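Local coordinates for phosphoserine aminotransferase (Bacillus alcalophilus, PDB 1W23), which catalyses the reversible, pyridoxal-phosphate-dependent transamination between 3-phosphohydroxypyruvate and glutamate that yields phosphoserine on the way to L-serine, at residues P15-F29 with F242-I254. Residues are numbered along the deposited sequence; the frame is centred on the assembly and turned at random. Where two conformers were deposited one is given.
Sequences PKPALERAQKELLNF and FSIYMLRNVLDWI
Arg-21 reaches from helix 16-24 across helix 242-254 and lays its guanidinium flat on that of Arg-248, centres 3.9 Å apart and planes at 9°. Its CG stands anti to the backbone N (chi1 178°) and the chain runs straight on, carrying the group over Asn-249 to Asp-252. There Arg-21 NH1 makes an almost straight salt bridge to Asp-252 OD2 (2.8 Å), on the anti side but tilted out of the carboxylate plane; a water also links Arg-21 NH2 to that oxygen. Arg-248 grips Asn-249 OD1 side-on through NE and NH2, while its NH1 bonds Gln-52 of helix 44-61. Thus held, the Asn-249 amide turns ND2 to Ala-18 O (3.3 Å), a carbonyl already bonded within its own helix. At one end, Pro-15 CB sits over the five-membered ring of Trp-253, 3.5 Å from its centroid, a CH-pi contact. At the other, near the dimer interface where Phe-242 stacks on Phe-242 of the second subunit, Tyr-245 OH donates to the anti lone pair of Glu-25 OE1 (2.6 Å), and its ring forms an offset edge-to-face pair with Phe-29, planes at 83°. Ala-18 CB on Asn-249 CB and Ala-22 CB on Met-246 SD are consistent with the 8.6 Å axis distance. Like charges stack here, Arg-248 held by Asn-249 and Gln-52, their repulsion probably offset by Asp-252.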
loop_
_atom_site.group_PDB
_atom_site.type_symbol
_atom_site.label_atom_id
_atom_site.label_comp_id
_atom_site.label_asym_id
_atom_site.label_seq_id
_atom_site.Cartn_x
_atom_site.Cartn_y
_atom_site.Cartn_z
ATOM N N PRO A 15 17.195 6.660 -6.664
ATOM C CA PRO A 15 18.277 6.703 -7.645
ATOM C C PRO A 15 17.684 6.984 -9.013
ATOM O O PRO A 15 16.781 6.296 -9.469
ATOM C CB PRO A 15 18.934 5.359 -7.529
ATOM C CG PRO A 15 17.941 4.466 -6.845
ATOM C CD PRO A 15 16.975 5.312 -6.130
ATOM N N LYS A 16 18.213 8.005 -9.693
ATOM C CA LYS A 16 17.651 8.369 -11.013
ATOM C C LYS A 16 17.588 7.166 -11.979
ATOM O O LYS A 16 16.589 7.068 -12.668
ATOM C CB LYS A 16 18.441 9.514 -11.604
ATOM C CG LYS A 16 17.810 10.114 -12.828
ATOM C CD LYS A 16 16.557 10.910 -12.513
ATOM C CE LYS A 16 16.948 12.268 -11.948
ATOM N NZ LYS A 16 15.770 13.182 -11.810
ATOM N N PRO A 17 18.563 6.263 -12.041
ATOM C CA PRO A 17 18.418 5.161 -13.016
ATOM C C PRO A 17 17.185 4.326 -12.771
ATOM O O PRO A 17 16.618 3.784 -13.736
ATOM C CB PRO A 17 19.700 4.346 -12.869
ATOM C CG PRO A 17 20.616 5.213 -12.151
ATOM C CD PRO A 17 19.911 6.287 -11.432
ATOM N N ALA A 18 16.742 4.163 -11.523
ATOM C CA ALA A 18 15.552 3.346 -11.241
ATOM C C ALA A 18 14.296 4.032 -11.807
ATOM O O ALA A 18 13.372 3.378 -12.304
ATOM C CB ALA A 18 15.432 3.101 -9.756
ATOM N N LEU A 19 14.253 5.361 -11.677
ATOM C CA LEU A 19 13.151 6.163 -12.202
ATOM C C LEU A 19 13.198 6.226 -13.716
ATOM O O LEU A 19 12.127 6.170 -14.360
ATOM C CB LEU A 19 13.147 7.575 -11.587
ATOM C CG LEU A 19 12.647 7.647 -10.132
ATOM C CD1 LEU A 19 13.065 8.992 -9.537
ATOM C CD2 LEU A 19 11.157 7.467 -10.065
ATOM N N GLU A 20 14.362 6.418 -14.316
ATOM C CA GLU A 20 14.471 6.458 -15.767
ATOM C C GLU A 20 14.061 5.142 -16.385
ATOM O O GLU A 20 13.381 5.125 -17.401
ATOM C CB GLU A 20 15.884 6.853 -16.164
ATOM C CG GLU A 20 16.244 8.300 -15.881
ATOM C CD GLU A 20 17.689 8.677 -15.909
ATOM O OE1 GLU A 20 18.533 7.802 -15.650
ATOM O OE2 GLU A 20 18.023 9.860 -16.120
ATOM N N ARG A 21 14.458 4.031 -15.769
ATOM C CA ARG A 21 14.025 2.695 -16.207
ATOM C C ARG A 21 12.505 2.574 -16.149
ATOM O O ARG A 21 11.869 2.137 -17.092
ATOM C CB ARG A 21 14.728 1.643 -15.332
ATOM C CG ARG A 21 14.381 0.206 -15.604
ATOM C CD ARG A 21 15.171 -0.708 -14.681
ATOM N NE ARG A 21 14.909 -2.106 -14.962
ATOM C CZ ARG A 21 15.398 -3.095 -14.197
ATOM N NH1 ARG A 21 16.142 -2.825 -13.098
ATOM N NH2 ARG A 21 15.152 -4.362 -14.533
ATOM N N ALA A 22 11.948 2.989 -15.005
ATOM C CA ALA A 22 10.490 2.896 -14.865
ATOM C C ALA A 22 9.778 3.759 -15.908
ATOM O O ALA A 22 8.741 3.368 -16.471
ATOM C CB ALA A 22 10.102 3.355 -13.460
ATOM N N GLN A 23 10.279 4.969 -16.158
ATOM C CA GLN A 23 9.677 5.861 -17.141
ATOM C C GLN A 23 9.668 5.198 -18.531
ATOM O O GLN A 23 8.660 5.215 -19.224
ATOM C CB GLN A 23 10.421 7.180 -17.186
ATOM C CG GLN A 23 9.796 8.201 -18.128
ATOM C CD GLN A 23 10.603 9.468 -18.199
ATOM O OE1 GLN A 23 11.849 9.451 -18.336
ATOM N NE2 GLN A 23 9.961 10.612 -18.091
ATOM N N LYS A 24 10.827 4.672 -18.937
ATOM C CA LYS A 24 10.962 4.140 -20.283
ATOM C C LYS A 24 9.968 3.035 -20.549
ATOM O O LYS A 24 9.412 2.972 -21.656
ATOM C CB LYS A 24 12.409 3.646 -20.499
ATOM C CG LYS A 24 12.702 3.215 -21.924
ATOM C CD LYS A 24 14.187 2.726 -21.972
ATOM C CE LYS A 24 14.618 2.327 -23.391
ATOM N NZ LYS A 24 16.129 2.224 -23.477
ATOM N N GLU A 25 9.723 2.176 -19.583
ATOM C CA GLU A 25 8.868 1.006 -19.772
ATOM C C GLU A 25 7.490 1.148 -19.105
ATOM O O GLU A 25 6.791 0.139 -18.948
ATOM C CB GLU A 25 9.591 -0.302 -19.371
ATOM C CG GLU A 25 9.901 -0.467 -17.879
ATOM C CD GLU A 25 10.954 -1.518 -17.553
ATOM O OE1 GLU A 25 11.146 -1.813 -16.374
ATOM O OE2 GLU A 25 11.607 -2.090 -18.438
ATOM N N LEU A 26 7.073 2.360 -18.758
ATOM C CA LEU A 26 5.825 2.549 -17.993
ATOM C C LEU A 26 4.620 2.047 -18.762
ATOM O O LEU A 26 3.645 1.656 -18.114
ATOM C CB LEU A 26 5.612 4.007 -17.580
ATOM C CG LEU A 26 4.708 4.162 -16.374
ATOM C CD1 LEU A 26 5.378 3.744 -15.093
ATOM C CD2 LEU A 26 4.227 5.623 -16.229
ATOM N N LEU A 27 4.632 2.132 -20.092
ATOM C CA LEU A 27 3.478 1.741 -20.875
ATOM C C LEU A 27 3.579 0.341 -21.447
ATOM O O LEU A 27 2.548 -0.252 -21.831
ATOM C CB LEU A 27 3.297 2.719 -22.065
ATOM C CG LEU A 27 3.377 4.189 -21.743
ATOM C CD1 LEU A 27 3.154 5.066 -23.005
ATOM C CD2 LEU A 27 2.402 4.553 -20.661
ATOM N N ASN A 28 4.788 -0.206 -21.562
ATOM C CA ASN A 28 5.045 -1.498 -22.199
ATOM C C ASN A 28 6.118 -2.230 -21.424
ATOM O O ASN A 28 7.329 -2.034 -21.741
ATOM C CB ASN A 28 5.415 -1.276 -23.654
ATOM C CG ASN A 28 5.850 -2.562 -24.352
ATOM O OD1 ASN A 28 5.548 -3.668 -23.888
ATOM N ND2 ASN A 28 6.620 -2.415 -25.425
ATOM N N PHE A 29 5.736 -2.973 -20.423
ATOM C CA PHE A 29 6.649 -3.708 -19.570
ATOM C C PHE A 29 6.915 -5.102 -20.108
ATOM O O PHE A 29 5.965 -5.849 -20.385
ATOM C CB PHE A 29 6.059 -3.817 -18.151
ATOM C CG PHE A 29 6.981 -4.574 -17.247
ATOM C CD1 PHE A 29 8.244 -4.034 -16.916
ATOM C CD2 PHE A 29 6.635 -5.807 -16.721
ATOM C CE1 PHE A 29 9.107 -4.747 -16.121
ATOM C CE2 PHE A 29 7.539 -6.456 -15.884
ATOM C CZ PHE A 29 8.759 -5.927 -15.595
ATOM N N PHE A 242 3.289 -1.979 -8.241
ATOM C CA PHE A 242 4.205 -0.929 -8.735
ATOM C C PHE A 242 5.250 -0.600 -7.668
ATOM O O PHE A 242 6.444 -0.405 -7.999
ATOM C CB PHE A 242 3.472 0.314 -9.207
ATOM C CG PHE A 242 4.406 1.270 -9.954
ATOM C CD1 PHE A 242 4.870 0.937 -11.215
ATOM C CD2 PHE A 242 4.801 2.457 -9.406
ATOM C CE1 PHE A 242 5.721 1.780 -11.883
ATOM C CE2 PHE A 242 5.666 3.310 -10.089
ATOM C CZ PHE A 242 6.116 2.982 -11.364
ATOM N N SER A 243 4.871 -0.560 -6.410
ATOM C CA SER A 243 5.862 -0.305 -5.339
ATOM C C SER A 243 6.899 -1.419 -5.289
ATOM O O SER A 243 8.107 -1.113 -5.089
ATOM C CB SER A 243 5.186 -0.126 -3.990
ATOM O OG SER A 243 4.375 1.014 -3.967
ATOM N N ILE A 244 6.502 -2.668 -5.426
ATOM C CA ILE A 244 7.466 -3.775 -5.405
ATOM C C ILE A 244 8.348 -3.744 -6.636
ATOM O O ILE A 244 9.575 -4.011 -6.553
ATOM C CB ILE A 244 6.723 -5.120 -5.203
ATOM C CG1 ILE A 244 6.117 -5.175 -3.795
ATOM C CG2 ILE A 244 7.640 -6.295 -5.475
ATOM C CD1 ILE A 244 5.014 -6.199 -3.596
ATOM N N TYR A 245 7.803 -3.398 -7.795
ATOM C CA TYR A 245 8.614 -3.221 -9.008
ATOM C C TYR A 245 9.623 -2.114 -8.797
ATOM O O TYR A 245 10.822 -2.275 -9.153
ATOM C CB TYR A 245 7.628 -2.893 -10.165
ATOM C CG TYR A 245 8.304 -2.243 -11.331
ATOM C CD1 TYR A 245 8.975 -2.973 -12.310
ATOM C CD2 TYR A 245 8.299 -0.859 -11.490
ATOM C CE1 TYR A 245 9.589 -2.344 -13.379
ATOM C CE2 TYR A 245 8.932 -0.241 -12.525
ATOM C CZ TYR A 245 9.584 -1.007 -13.486
ATOM O OH TYR A 245 10.221 -0.333 -14.504
ATOM N N MET A 246 9.235 -0.972 -8.220
ATOM C CA MET A 246 10.211 0.103 -7.990
ATOM C C MET A 246 11.267 -0.330 -6.995
ATOM O O MET A 246 12.457 0.024 -7.159
ATOM C CB MET A 246 9.500 1.377 -7.529
ATOM C CG MET A 246 8.759 2.089 -8.626
ATOM S SD MET A 246 9.767 2.664 -9.975
ATOM C CE MET A 246 11.022 3.608 -9.179
ATOM N N LEU A 247 10.900 -1.051 -5.931
ATOM C CA LEU A 247 11.834 -1.627 -4.999
ATOM C C LEU A 247 12.856 -2.506 -5.745
ATOM O O LEU A 247 14.072 -2.379 -5.523
ATOM C CB LEU A 247 11.066 -2.434 -3.941
ATOM C CG LEU A 247 11.892 -3.339 -3.009
ATOM C CD1 LEU A 247 12.809 -2.646 -2.127
ATOM C CD2 LEU A 247 10.914 -4.252 -2.253
ATOM N N ARG A 248 12.391 -3.387 -6.634
ATOM C CA ARG A 248 13.297 -4.182 -7.431
ATOM C C ARG A 248 14.283 -3.275 -8.152
ATOM O O ARG A 248 15.501 -3.534 -8.155
ATOM C CB ARG A 248 12.456 -5.074 -8.374
ATOM C CG ARG A 248 13.243 -6.168 -9.117
ATOM C CD ARG A 248 14.177 -5.700 -10.253
ATOM N NE ARG A 248 13.450 -4.859 -11.238
ATOM C CZ ARG A 248 12.828 -5.358 -12.277
ATOM N NH1 ARG A 248 12.846 -6.657 -12.576
ATOM N NH2 ARG A 248 12.134 -4.517 -13.082
ATOM N N ASN A 249 13.773 -2.246 -8.852
ATOM C CA ASN A 249 14.666 -1.351 -9.593
ATOM C C ASN A 249 15.687 -0.688 -8.684
ATOM O O ASN A 249 16.884 -0.555 -9.089
ATOM C CB ASN A 249 13.861 -0.285 -10.324
ATOM C CG ASN A 249 13.087 -0.781 -11.511
ATOM O OD1 ASN A 249 13.016 -1.985 -11.803
ATOM N ND2 ASN A 249 12.556 0.195 -12.267
ATOM N N VAL A 250 15.320 -0.248 -7.505
ATOM C CA VAL A 250 16.282 0.365 -6.562
ATOM C C VAL A 250 17.314 -0.641 -6.128
ATOM O O VAL A 250 18.514 -0.340 -6.077
ATOM C CB VAL A 250 15.527 0.994 -5.373
ATOM C CG1 VAL A 250 16.537 1.440 -4.306
ATOM C CG2 VAL A 250 14.693 2.168 -5.841
ATOM N N LEU A 251 16.889 -1.867 -5.809
ATOM C CA LEU A 251 17.845 -2.898 -5.391
ATOM C C LEU A 251 18.834 -3.225 -6.519
ATOM O O LEU A 251 20.020 -3.473 -6.259
ATOM C CB LEU A 251 17.112 -4.165 -4.944
ATOM C CG LEU A 251 16.199 -4.024 -3.730
ATOM C CD1 LEU A 251 15.328 -5.267 -3.601
ATOM C CD2 LEU A 251 17.038 -3.834 -2.488
ATOM N N ASP A 252 18.387 -3.242 -7.754
ATOM C CA ASP A 252 19.306 -3.456 -8.900
ATOM C C ASP A 252 20.367 -2.355 -8.910
ATOM O O ASP A 252 21.547 -2.658 -9.177
ATOM C CB ASP A 252 18.559 -3.472 -10.222
ATOM C CG ASP A 252 18.188 -4.828 -10.776
ATOM O OD1 ASP A 252 18.961 -5.783 -10.549
ATOM O OD2 ASP A 252 17.143 -4.901 -11.447
ATOM N N TRP A 253 20.003 -1.129 -8.640
ATOM C CA TRP A 253 20.974 -0.020 -8.586
ATOM C C TRP A 253 21.931 -0.202 -7.423
ATOM O O TRP A 253 23.159 -0.023 -7.595
ATOM C CB TRP A 253 20.198 1.309 -8.505
ATOM C CG TRP A 253 21.065 2.462 -8.198
ATOM C CD1 TRP A 253 21.820 3.181 -9.076
ATOM C CD2 TRP A 253 21.274 3.055 -6.908
ATOM N NE1 TRP A 253 22.498 4.189 -8.426
ATOM C CE2 TRP A 253 22.173 4.135 -7.081
ATOM C CE3 TRP A 253 20.808 2.831 -5.615
ATOM C CZ2 TRP A 253 22.608 4.954 -6.041
ATOM C CZ3 TRP A 253 21.230 3.629 -4.578
ATOM C CH2 TRP A 253 22.120 4.675 -4.798
ATOM N N ILE A 254 21.470 -0.567 -6.229
ATOM C CA ILE A 254 22.374 -0.813 -5.125
ATOM C C ILE A 254 23.408 -1.854 -5.513
ATOM O O ILE A 254 24.599 -1.722 -5.233
ATOM C CB ILE A 254 21.624 -1.187 -3.827
ATOM C CG1 ILE A 254 20.669 -0.066 -3.371
ATOM C CG2 ILE A 254 22.609 -1.526 -2.720
ATOM C CD1 ILE A 254 19.793 -0.452 -2.180
HETATM O O HOH W 1 16.900 -0.213 -11.869
HETATM O O HOH W 2 16.371 -6.679 -13.245
HETATM O O HOH W 3 7.631 1.008 -15.366
#